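Local coordinates for protein alginate lyase (Aplysia kurodai, PDB 5GMT) that cleaves the glycosidic bonds of the seaweed polysaccharide alginate by beta-elimination, with specificity for polymannuronate, at residues V99-F104 and L141-D146; F137-M142 and G208-C213; S161-R166 and Q177-G182. All coordinates share one frame; numbering follows the deposited sequence.

Contact 1: V99-F104 and L141-D146; sequences VYFENF and LMWRKD
Phe104 sets the edge of its ring against one face of the Trp143 indole, near the rim of the benzene half. Phe104 CE2 makes the approach, 3.8 Å from Trp143 CZ2 and 4.0 Å from Trp143 CH2. With the planes at 85° and the centroid of the Phe104 ring 5.5 Å from that of the indole six-membered ring, this is a T-shaped (edge-to-face) pair, in which weakly positive ring C-H groups meet a pi cloud. Phe101, three residues earlier on strand 92-102, joins in: Phe101 CE2 comes within 4.3 Å of Trp143 CE3, while Phe101 CD2 lies over the centre of the Phe104 ring, 3.7 Å above its plane. Phe104 is thus covered on one face by Phe101 and meets Trp143 with its edge, which probably restricts rotation of the ring.

Trp143 reaches this place through a first torsion of 72°, which puts CG between the backbone N and the carbonyl carbon. Its one polar side-chain atom, buried here, is satisfied: NE1 donates a hydrogen bond to the carbonyl O of Phe106. Phe248 adds a further edge-to-face ring. Leu112, on the neighbouring strand 110-118, touches both Phe101 and Trp143. Asn103, at positive phi just past the strand end, suits the turn that brings Phe104 round to the same side as Phe101, and the backbone N of Phe104 is held by Asn188 OD1.

No hydrogen bond joins 99-104 to 141-146, because strands 92-102 and 136-143 belong to different sheets. The rings fill the space between the sheets near the ends of these strands, as part of the hydrophobic core between the two antiparallel sheets of a concanavalin-like beta-sandwich (jelly roll).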
loop_
_atom_site.group_PDB
_atom_site.type_symbol
_atom_site.label_atom_id
_atom_site.label_comp_id
_atom_site.label_asym_id
_atom_site.label_seq_id
_atom_site.Cartn_x
_atom_site.Cartn_y
_atom_site.Cartn_z
ATOM N N VAL A 99 -8.643 5.253 -5.665
ATOM C CA VAL A 99 -8.069 4.594 -6.835
ATOM C C VAL A 99 -9.152 4.104 -7.807
ATOM O O VAL A 99 -10.160 3.521 -7.397
ATOM C CB VAL A 99 -7.155 3.411 -6.415
ATOM C CG1 VAL A 99 -7.918 2.402 -5.553
ATOM C CG2 VAL A 99 -6.543 2.730 -7.622
ATOM N N TYR A 100 -8.933 4.382 -9.093
ATOM C CA TYR A 100 -9.765 3.882 -10.186
ATOM C C TYR A 100 -9.048 2.750 -10.919
ATOM O O TYR A 100 -7.882 2.895 -11.282
ATOM C CB TYR A 100 -10.084 5.023 -11.167
ATOM C CG TYR A 100 -11.122 4.692 -12.218
ATOM C CD1 TYR A 100 -10.784 3.984 -13.366
ATOM C CD2 TYR A 100 -12.433 5.124 -12.076
ATOM C CE1 TYR A 100 -11.744 3.688 -14.339
ATOM C CE2 TYR A 100 -13.395 4.834 -13.038
ATOM C CZ TYR A 100 -13.043 4.121 -14.164
ATOM O OH TYR A 100 -14.009 3.840 -15.115
ATOM N N PHE A 101 -9.734 1.631 -11.151
ATOM C CA PHE A 101 -9.173 0.544 -11.956
ATOM C C PHE A 101 -9.785 0.553 -13.344
ATOM O O PHE A 101 -10.992 0.408 -13.488
ATOM C CB PHE A 101 -9.423 -0.828 -11.309
ATOM C CG PHE A 101 -8.782 -0.990 -9.962
ATOM C CD1 PHE A 101 -9.464 -0.624 -8.807
ATOM C CD2 PHE A 101 -7.503 -1.505 -9.848
ATOM C CE1 PHE A 101 -8.883 -0.770 -7.556
ATOM C CE2 PHE A 101 -6.915 -1.658 -8.589
ATOM C CZ PHE A 101 -7.610 -1.283 -7.447
ATOM N N GLU A 102 -8.951 0.708 -14.361
ATOM C CA GLU A 102 -9.456 0.738 -15.734
ATOM C C GLU A 102 -8.986 -0.473 -16.531
ATOM O O GLU A 102 -7.782 -0.668 -16.725
ATOM C CB GLU A 102 -9.018 2.029 -16.429
ATOM C CG GLU A 102 -9.487 2.121 -17.866
ATOM C CD GLU A 102 -8.936 3.346 -18.555
ATOM O OE1 GLU A 102 -9.083 4.450 -17.987
ATOM O OE2 GLU A 102 -8.345 3.200 -19.649
ATOM N N ASN A 103 -9.952 -1.280 -16.977
ATOM C CA ASN A 103 -9.712 -2.473 -17.795
ATOM C C ASN A 103 -9.007 -3.608 -17.040
ATOM O O ASN A 103 -8.145 -4.291 -17.592
ATOM C CB ASN A 103 -8.916 -2.115 -19.053
ATOM C CG ASN A 103 -9.167 -3.082 -20.191
ATOM O OD1 ASN A 103 -10.254 -3.642 -20.303
ATOM N ND2 ASN A 103 -8.160 -3.301 -21.021
ATOM N N PHE A 104 -9.393 -3.803 -15.781
ATOM C CA PHE A 104 -8.928 -4.937 -14.983
ATOM C C PHE A 104 -9.952 -6.075 -15.059
ATOM O O PHE A 104 -11.124 -5.853 -14.761
ATOM C CB PHE A 104 -8.723 -4.524 -13.521
ATOM C CG PHE A 104 -7.472 -3.711 -13.277
ATOM C CD1 PHE A 104 -7.333 -2.445 -13.817
ATOM C CD2 PHE A 104 -6.452 -4.208 -12.473
ATOM C CE1 PHE A 104 -6.186 -1.698 -13.580
ATOM C CE2 PHE A 104 -5.297 -3.462 -12.234
ATOM C CZ PHE A 104 -5.172 -2.211 -12.786
ATOM N N LEU A 141 -1.324 -2.872 0.290
ATOM C CA LEU A 141 -2.492 -3.686 -0.029
ATOM C C LEU A 141 -2.152 -4.505 -1.262
ATOM O O LEU A 141 -1.181 -4.209 -1.968
ATOM C CB LEU A 141 -3.732 -2.813 -0.262
ATOM C CG LEU A 141 -4.570 -2.357 0.941
ATOM C CD1 LEU A 141 -3.729 -1.557 1.912
ATOM C CD2 LEU A 141 -5.764 -1.519 0.465
ATOM N N MET A 142 -2.919 -5.556 -1.513
ATOM C CA MET A 142 -2.806 -6.263 -2.780
ATOM C C MET A 142 -4.190 -6.520 -3.322
ATOM O O MET A 142 -5.144 -6.599 -2.551
ATOM C CB MET A 142 -2.053 -7.591 -2.631
ATOM C CG MET A 142 -0.541 -7.478 -2.785
ATOM S SD MET A 142 0.263 -9.083 -3.036
ATOM C CE MET A 142 -0.408 -9.578 -4.619
ATOM N N TRP A 143 -4.311 -6.614 -4.643
ATOM C CA TRP A 143 -5.486 -7.265 -5.208
ATOM C C TRP A 143 -5.084 -8.686 -5.543
ATOM O O TRP A 143 -3.895 -9.034 -5.556
ATOM C CB TRP A 143 -6.040 -6.530 -6.442
ATOM C CG TRP A 143 -5.220 -6.646 -7.704
ATOM C CD1 TRP A 143 -5.245 -7.667 -8.623
ATOM C CD2 TRP A 143 -4.277 -5.689 -8.197
ATOM N NE1 TRP A 143 -4.358 -7.408 -9.643
ATOM C CE2 TRP A 143 -3.758 -6.195 -9.410
ATOM C CE3 TRP A 143 -3.818 -4.452 -7.728
ATOM C CZ2 TRP A 143 -2.798 -5.509 -10.156
ATOM C CZ3 TRP A 143 -2.869 -3.768 -8.478
ATOM C CH2 TRP A 143 -2.367 -4.302 -9.676
ATOM N N ARG A 144 -6.089 -9.514 -5.761
ATOM C CA ARG A 144 -5.867 -10.903 -6.083
ATOM C C ARG A 144 -6.799 -11.278 -7.210
ATOM O O ARG A 144 -7.426 -10.409 -7.828
ATOM C CB ARG A 144 -6.105 -11.794 -4.859
ATOM C CG ARG A 144 -5.084 -11.623 -3.739
ATOM C CD ARG A 144 -3.771 -12.334 -4.059
ATOM N NE ARG A 144 -2.761 -12.113 -3.024
ATOM C CZ ARG A 144 -1.514 -12.581 -3.079
ATOM N NH1 ARG A 144 -0.652 -12.321 -2.101
ATOM N NH2 ARG A 144 -1.129 -13.317 -4.115
ATOM N N LYS A 145 -6.862 -12.574 -7.485
ATOM C CA LYS A 145 -7.841 -13.129 -8.402
ATOM C C LYS A 145 -9.217 -12.492 -8.207
ATOM O O LYS A 145 -9.677 -12.342 -7.074
ATOM C CB LYS A 145 -7.912 -14.642 -8.179
ATOM C CG LYS A 145 -8.951 -15.359 -8.980
ATOM C CD LYS A 145 -9.159 -16.777 -8.450
ATOM C CE LYS A 145 -7.823 -17.468 -8.169
ATOM N NZ LYS A 145 -8.006 -18.837 -7.607
ATOM N N ASP A 146 -9.858 -12.109 -9.311
ATOM C CA ASP A 146 -11.215 -11.544 -9.297
ATOM C C ASP A 146 -11.330 -10.225 -8.529
ATOM O O ASP A 146 -12.429 -9.798 -8.166
ATOM C CB ASP A 146 -12.210 -12.564 -8.725
ATOM C CG ASP A 146 -12.193 -13.888 -9.487
ATOM O OD1 ASP A 146 -12.042 -13.857 -10.729
ATOM O OD2 ASP A 146 -12.318 -14.957 -8.845
#

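Contact 2: F137-M142 and G208-C213; sequences FSLRLM and GWVKIC
Leu141 and Ile212 reach for each other tip to tip, with Leu141 CD1 3.7 Å from Ile212 CD1. The same Ile212 methyl lies 3.9 Å from Leu141 CG, and the second branches meet more loosely, Leu141 CD2 standing 4.1 Å from Ile212 CG2. Two residues earlier on each strand, Leu139 crosses Val210 at a slant and only one methyl from each takes part, Leu139 CD1 against Val210 CG2 at 4.1 Å. In Ile212, CG1 stands anti to the carbonyl carbon (chi1 -67°), which sends the longer branch out to its leucine partner.

The CA atoms of Leu139 and Val210 are 8.7 Å apart, too far for backbone pairing, and the contact is purely apolar. That spacing belongs to facing sheets: strand 136-143 lies in one layer of the concanavalin-like beta-sandwich and strand 208-216 in the other. Branched aliphatic residues suit this interior, as they fill it without bringing in polar atoms that would need partners.

Around the four, Leu112 packs beside Leu141, Leu151 touches Ile212, and the side chains of Leu139 and Leu141 both touch Glu196 of strand 191-199. Arg140, between the two leucines, directs its CB away from the facing strand, and its NH1 bonds to Ser245 OG. Backbone hydrogen bonds fix the leucine strand within its own sheet, Leu139 pairing with Leu115 and Arg140 with Tyr152. On the opposing side, the disulfide from Cys213 to Cys223 ties strand 208-216 covalently to its neighbour 222-229.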
loop_
_atom_site.group_PDB
_atom_site.type_symbol
_atom_site.label_atom_id
_atom_site.label_comp_id
_atom_site.label_asym_id
_atom_site.label_seq_id
_atom_site.Cartn_x
_atom_site.Cartn_y
_atom_site.Cartn_z
ATOM N N PHE A 137 8.831 -2.563 8.674
ATOM C CA PHE A 137 7.617 -3.318 8.377
ATOM C C PHE A 137 6.922 -2.622 7.205
ATOM O O PHE A 137 7.054 -1.414 7.044
ATOM C CB PHE A 137 6.704 -3.405 9.604
ATOM C CG PHE A 137 6.231 -2.062 10.104
ATOM C CD1 PHE A 137 7.028 -1.299 10.953
ATOM C CD2 PHE A 137 4.991 -1.567 9.730
ATOM C CE1 PHE A 137 6.591 -0.063 11.415
ATOM C CE2 PHE A 137 4.547 -0.330 10.186
ATOM C CZ PHE A 137 5.354 0.425 11.031
ATOM N N SER A 138 6.210 -3.364 6.370
ATOM C CA SER A 138 5.485 -2.698 5.293
ATOM C C SER A 138 4.082 -3.253 5.202
ATOM O O SER A 138 3.864 -4.450 5.409
ATOM C CB SER A 138 6.223 -2.836 3.956
ATOM O OG SER A 138 6.247 -4.172 3.490
ATOM N N LEU A 139 3.135 -2.370 4.892
ATOM C CA LEU A 139 1.728 -2.716 4.946
ATOM C C LEU A 139 1.004 -2.264 3.687
ATOM O O LEU A 139 -0.029 -1.597 3.757
ATOM C CB LEU A 139 1.077 -2.098 6.189
ATOM C CG LEU A 139 1.711 -2.518 7.527
ATOM C CD1 LEU A 139 1.255 -1.618 8.691
ATOM C CD2 LEU A 139 1.450 -4.003 7.836
ATOM N N ARG A 140 1.562 -2.615 2.537
ATOM C CA ARG A 140 0.854 -2.449 1.265
ATOM C C ARG A 140 -0.457 -3.242 1.227
ATOM O O ARG A 140 -0.689 -4.138 2.038
ATOM C CB ARG A 140 1.742 -2.890 0.106
ATOM C CG ARG A 140 2.972 -2.029 -0.079
ATOM C CD ARG A 140 3.863 -2.631 -1.136
ATOM N NE ARG A 140 4.531 -3.848 -0.664
ATOM C CZ ARG A 140 5.398 -4.556 -1.374
ATOM N NH1 ARG A 140 5.737 -4.179 -2.607
ATOM N NH2 ARG A 140 5.933 -5.652 -0.840
ATOM N N LEU A 141 -1.324 -2.872 0.290
ATOM C CA LEU A 141 -2.492 -3.686 -0.029
ATOM C C LEU A 141 -2.152 -4.505 -1.262
ATOM O O LEU A 141 -1.181 -4.209 -1.968
ATOM C CB LEU A 141 -3.732 -2.813 -0.262
ATOM C CG LEU A 141 -4.570 -2.357 0.941
ATOM C CD1 LEU A 141 -3.729 -1.557 1.912
ATOM C CD2 LEU A 141 -5.764 -1.519 0.465
ATOM N N MET A 142 -2.919 -5.556 -1.513
ATOM C CA MET A 142 -2.806 -6.263 -2.780
ATOM C C MET A 142 -4.190 -6.520 -3.322
ATOM O O MET A 142 -5.144 -6.599 -2.551
ATOM C CB MET A 142 -2.053 -7.591 -2.631
ATOM C CG MET A 142 -0.541 -7.478 -2.785
ATOM S SD MET A 142 0.263 -9.083 -3.036
ATOM C CE MET A 142 -0.408 -9.578 -4.619
ATOM N N GLY A 208 -0.767 -4.556 18.101
ATOM C CA GLY A 208 -0.911 -3.617 16.995
ATOM C C GLY A 208 -2.109 -4.028 16.156
ATOM O O GLY A 208 -2.593 -5.157 16.285
ATOM N N TRP A 209 -2.595 -3.131 15.298
ATOM C CA TRP A 209 -3.676 -3.503 14.393
ATOM C C TRP A 209 -3.723 -2.669 13.129
ATOM O O TRP A 209 -3.154 -1.575 13.058
ATOM C CB TRP A 209 -5.031 -3.412 15.113
ATOM C CG TRP A 209 -5.323 -2.101 15.807
ATOM C CD1 TRP A 209 -4.926 -1.730 17.061
ATOM C CD2 TRP A 209 -6.122 -1.017 15.305
ATOM N NE1 TRP A 209 -5.407 -0.476 17.360
ATOM C CE2 TRP A 209 -6.150 -0.021 16.300
ATOM C CE3 TRP A 209 -6.810 -0.792 14.109
ATOM C CZ2 TRP A 209 -6.843 1.182 16.135
ATOM C CZ3 TRP A 209 -7.494 0.409 13.944
ATOM C CH2 TRP A 209 -7.503 1.376 14.949
ATOM N N VAL A 210 -4.399 -3.212 12.122
ATOM C CA VAL A 210 -4.620 -2.520 10.863
ATOM C C VAL A 210 -6.093 -2.654 10.478
ATOM O O VAL A 210 -6.641 -3.759 10.439
ATOM C CB VAL A 210 -3.736 -3.088 9.730
ATOM C CG1 VAL A 210 -3.957 -2.307 8.445
ATOM C CG2 VAL A 210 -2.248 -3.062 10.123
ATOM N N LYS A 211 -6.732 -1.528 10.204
ATOM C CA LYS A 211 -8.117 -1.537 9.740
ATOM C C LYS A 211 -8.155 -0.945 8.344
ATOM O O LYS A 211 -7.729 0.192 8.129
ATOM C CB LYS A 211 -9.021 -0.742 10.692
ATOM C CG LYS A 211 -10.489 -0.696 10.248
ATOM C CD LYS A 211 -11.339 0.207 11.135
ATOM C CE LYS A 211 -12.785 0.197 10.656
ATOM N NZ LYS A 211 -13.672 1.082 11.457
ATOM N N ILE A 212 -8.639 -1.730 7.392
ATOM C CA ILE A 212 -8.751 -1.278 6.022
ATOM C C ILE A 212 -10.219 -1.184 5.642
ATOM O O ILE A 212 -10.977 -2.127 5.865
ATOM C CB ILE A 212 -8.024 -2.239 5.064
ATOM C CG1 ILE A 212 -6.506 -2.197 5.320
ATOM C CG2 ILE A 212 -8.370 -1.912 3.610
ATOM C CD1 ILE A 212 -5.751 -3.244 4.527
ATOM N N CYS A 213 -10.623 -0.046 5.086
ATOM C CA CYS A 213 -11.976 0.088 4.567
ATOM C C CYS A 213 -11.870 0.427 3.096
ATOM O O CYS A 213 -11.043 1.243 2.702
ATOM C CB CYS A 213 -12.760 1.165 5.315
ATOM S SG CYS A 213 -13.079 0.772 7.041
#

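Contact 3: S161-R166 and Q177-G182; sequences SGFKDR and QSLGRG
Phe163 and Leu179 make the apolar part of this contact, Phe163 CZ lying 4.3 Å from the CD2 methyl of Leu179. With CG anti to the backbone N (chi1 177°), the phenyl extends from the short 3-10 turn toward strand 177-179. The same Leu179 CD2 methyl is 4.2 Å from Arg166 NH2, so a guanidinium borders the hydrophobic patch. At the ring's edge, near its plane, Gln177 OE1 stands 4.2 Å from Phe163 CE2, a loose approach rather than a bond.

The loop thus packs beside the outer strands 177-179 and 169-170 of one sheet of the beta-sandwich, and Leu229 of strand 222-229, in the other sheet, touches both Phe163 and Arg166.

Polar groups find their partners mostly outside the two segments. Arg166 forms salt bridges with Asp168 and Glu160, which suits a long, charged residue at the margin, and Gln177 NE2 bonds to the carbonyl of His172. Within 177-182, Arg181 NH2 donates to Ser178 OG at 3.0 Å, nearly in the guanidinium plane; Glu150 makes a salt bridge to Arg181 NE through OE1 and a hydrogen bond with Ser178 OG through OE2. Backbone bonds shape the turn, Asp165 N to Gly162 O and Arg166 N to Phe163 O, and glycine suits the positive phi at Gly162.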
loop_
_atom_site.group_PDB
_atom_site.type_symbol
_atom_site.label_atom_id
_atom_site.label_comp_id
_atom_site.label_asym_id
_atom_site.label_seq_id
_atom_site.Cartn_x
_atom_site.Cartn_y
_atom_site.Cartn_z
ATOM N N SER A 161 1.175 -16.556 19.129
ATOM C CA SER A 161 1.006 -17.996 18.959
ATOM C C SER A 161 -0.194 -18.298 18.057
ATOM O O SER A 161 -1.243 -17.662 18.170
ATOM C CB SER A 161 0.838 -18.691 20.314
ATOM O OG SER A 161 1.981 -18.484 21.119
ATOM N N GLY A 162 -0.017 -19.242 17.140
ATOM C CA GLY A 162 -1.092 -19.659 16.255
ATOM C C GLY A 162 -1.373 -18.732 15.077
ATOM O O GLY A 162 -2.329 -18.962 14.341
ATOM N N PHE A 163 -0.541 -17.709 14.893
ATOM C CA PHE A 163 -0.749 -16.698 13.841
ATOM C C PHE A 163 -1.025 -17.299 12.466
ATOM O O PHE A 163 -1.979 -16.908 11.789
ATOM C CB PHE A 163 0.468 -15.769 13.752
ATOM C CG PHE A 163 0.381 -14.743 12.647
ATOM C CD1 PHE A 163 -0.256 -13.525 12.860
ATOM C CD2 PHE A 163 0.959 -14.987 11.402
ATOM C CE1 PHE A 163 -0.330 -12.570 11.842
ATOM C CE2 PHE A 163 0.889 -14.039 10.382
ATOM C CZ PHE A 163 0.244 -12.828 10.607
ATOM N N LYS A 164 -0.188 -18.252 12.063
ATOM C CA LYS A 164 -0.290 -18.869 10.745
ATOM C C LYS A 164 -1.618 -19.576 10.527
ATOM O O LYS A 164 -2.063 -19.724 9.391
ATOM C CB LYS A 164 0.868 -19.855 10.536
ATOM C CG LYS A 164 2.220 -19.168 10.428
ATOM C CD LYS A 164 3.370 -20.159 10.336
ATOM C CE LYS A 164 4.696 -19.436 10.129
ATOM N NZ LYS A 164 4.756 -18.709 8.820
ATOM N N ASP A 165 -2.256 -19.991 11.620
ATOM C CA ASP A 165 -3.509 -20.746 11.560
ATOM C C ASP A 165 -4.764 -19.890 11.716
ATOM O O ASP A 165 -5.881 -20.419 11.764
ATOM C CB ASP A 165 -3.515 -21.829 12.641
ATOM C CG ASP A 165 -2.475 -22.897 12.400
ATOM O OD1 ASP A 165 -2.295 -23.297 11.233
ATOM O OD2 ASP A 165 -1.829 -23.326 13.381
ATOM N N ARG A 166 -4.579 -18.577 11.827
ATOM C CA ARG A 166 -5.698 -17.647 11.923
ATOM C C ARG A 166 -6.566 -17.721 10.683
ATOM O O ARG A 166 -6.063 -17.891 9.570
ATOM C CB ARG A 166 -5.196 -16.214 12.125
ATOM C CG ARG A 166 -4.731 -15.939 13.545
ATOM C CD ARG A 166 -3.935 -14.645 13.668
ATOM N NE ARG A 166 -4.653 -13.502 13.110
ATOM C CZ ARG A 166 -4.417 -12.238 13.434
ATOM N NH1 ARG A 166 -3.489 -11.936 14.339
ATOM N NH2 ARG A 166 -5.121 -11.273 12.859
ATOM N N GLN A 177 2.736 -11.552 4.267
ATOM C CA GLN A 177 1.599 -12.276 4.821
ATOM C C GLN A 177 0.315 -11.708 4.231
ATOM O O GLN A 177 0.160 -10.493 4.140
ATOM C CB GLN A 177 1.579 -12.170 6.352
ATOM C CG GLN A 177 2.939 -12.364 6.998
ATOM C CD GLN A 177 3.545 -13.702 6.631
ATOM O OE1 GLN A 177 2.893 -14.741 6.758
ATOM N NE2 GLN A 177 4.775 -13.681 6.141
ATOM N N SER A 178 -0.596 -12.575 3.804
ATOM C CA SER A 178 -1.888 -12.112 3.299
ATOM C C SER A 178 -2.882 -12.085 4.442
ATOM O O SER A 178 -3.200 -13.127 5.016
ATOM C CB SER A 178 -2.401 -13.011 2.169
ATOM O OG SER A 178 -1.553 -12.910 1.043
ATOM N N LEU A 179 -3.358 -10.888 4.775
ATOM C CA LEU A 179 -4.338 -10.724 5.852
ATOM C C LEU A 179 -5.662 -10.213 5.307
ATOM O O LEU A 179 -5.714 -9.192 4.608
ATOM C CB LEU A 179 -3.809 -9.763 6.919
ATOM C CG LEU A 179 -2.707 -10.412 7.765
ATOM C CD1 LEU A 179 -1.471 -9.538 7.738
ATOM C CD2 LEU A 179 -3.172 -10.621 9.187
ATOM N N GLY A 180 -6.728 -10.938 5.623
ATOM C CA GLY A 180 -8.064 -10.514 5.268
ATOM C C GLY A 180 -8.418 -10.658 3.802
ATOM O O GLY A 180 -9.297 -9.952 3.320
ATOM N N ARG A 181 -7.749 -11.559 3.091
ATOM C CA ARG A 181 -7.993 -11.702 1.657
ATOM C C ARG A 181 -9.454 -12.026 1.395
ATOM O O ARG A 181 -10.019 -12.951 1.987
ATOM C CB ARG A 181 -7.092 -12.776 1.042
ATOM C CG ARG A 181 -7.161 -12.839 -0.488
ATOM C CD ARG A 181 -6.409 -14.051 -1.035
ATOM N NE ARG A 181 -4.975 -13.998 -0.746
ATOM C CZ ARG A 181 -4.121 -14.965 -1.070
ATOM N NH1 ARG A 181 -4.564 -16.058 -1.684
ATOM N NH2 ARG A 181 -2.835 -14.855 -0.773
ATOM N N GLY A 182 -10.071 -11.229 0.529
ATOM C CA GLY A 182 -11.454 -11.444 0.140
ATOM C C GLY A 182 -12.476 -10.745 1.010
ATOM O O GLY A 182 -13.670 -10.759 0.692
#

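Overall arrangement
Contacts 1 and 2 are both buried and share strand 136-143, each joining it to a different strand of the opposite sheet. Their centres are about 17 Å apart, and the chemistry changes along the way: branched aliphatic side chains in contact 2, nearer the middle of the protein, and aromatic rings in contact 1, toward the strand ends. Contact 3, only partly buried, has its centre about 18 Å from the centre of the chain and mixes one apolar pair with charged and amide groups that bond to other residues. It is nested inside the chain loop closed by contact 2, and it touches contact 1 where Arg144 packs beside Ser178 and Arg181.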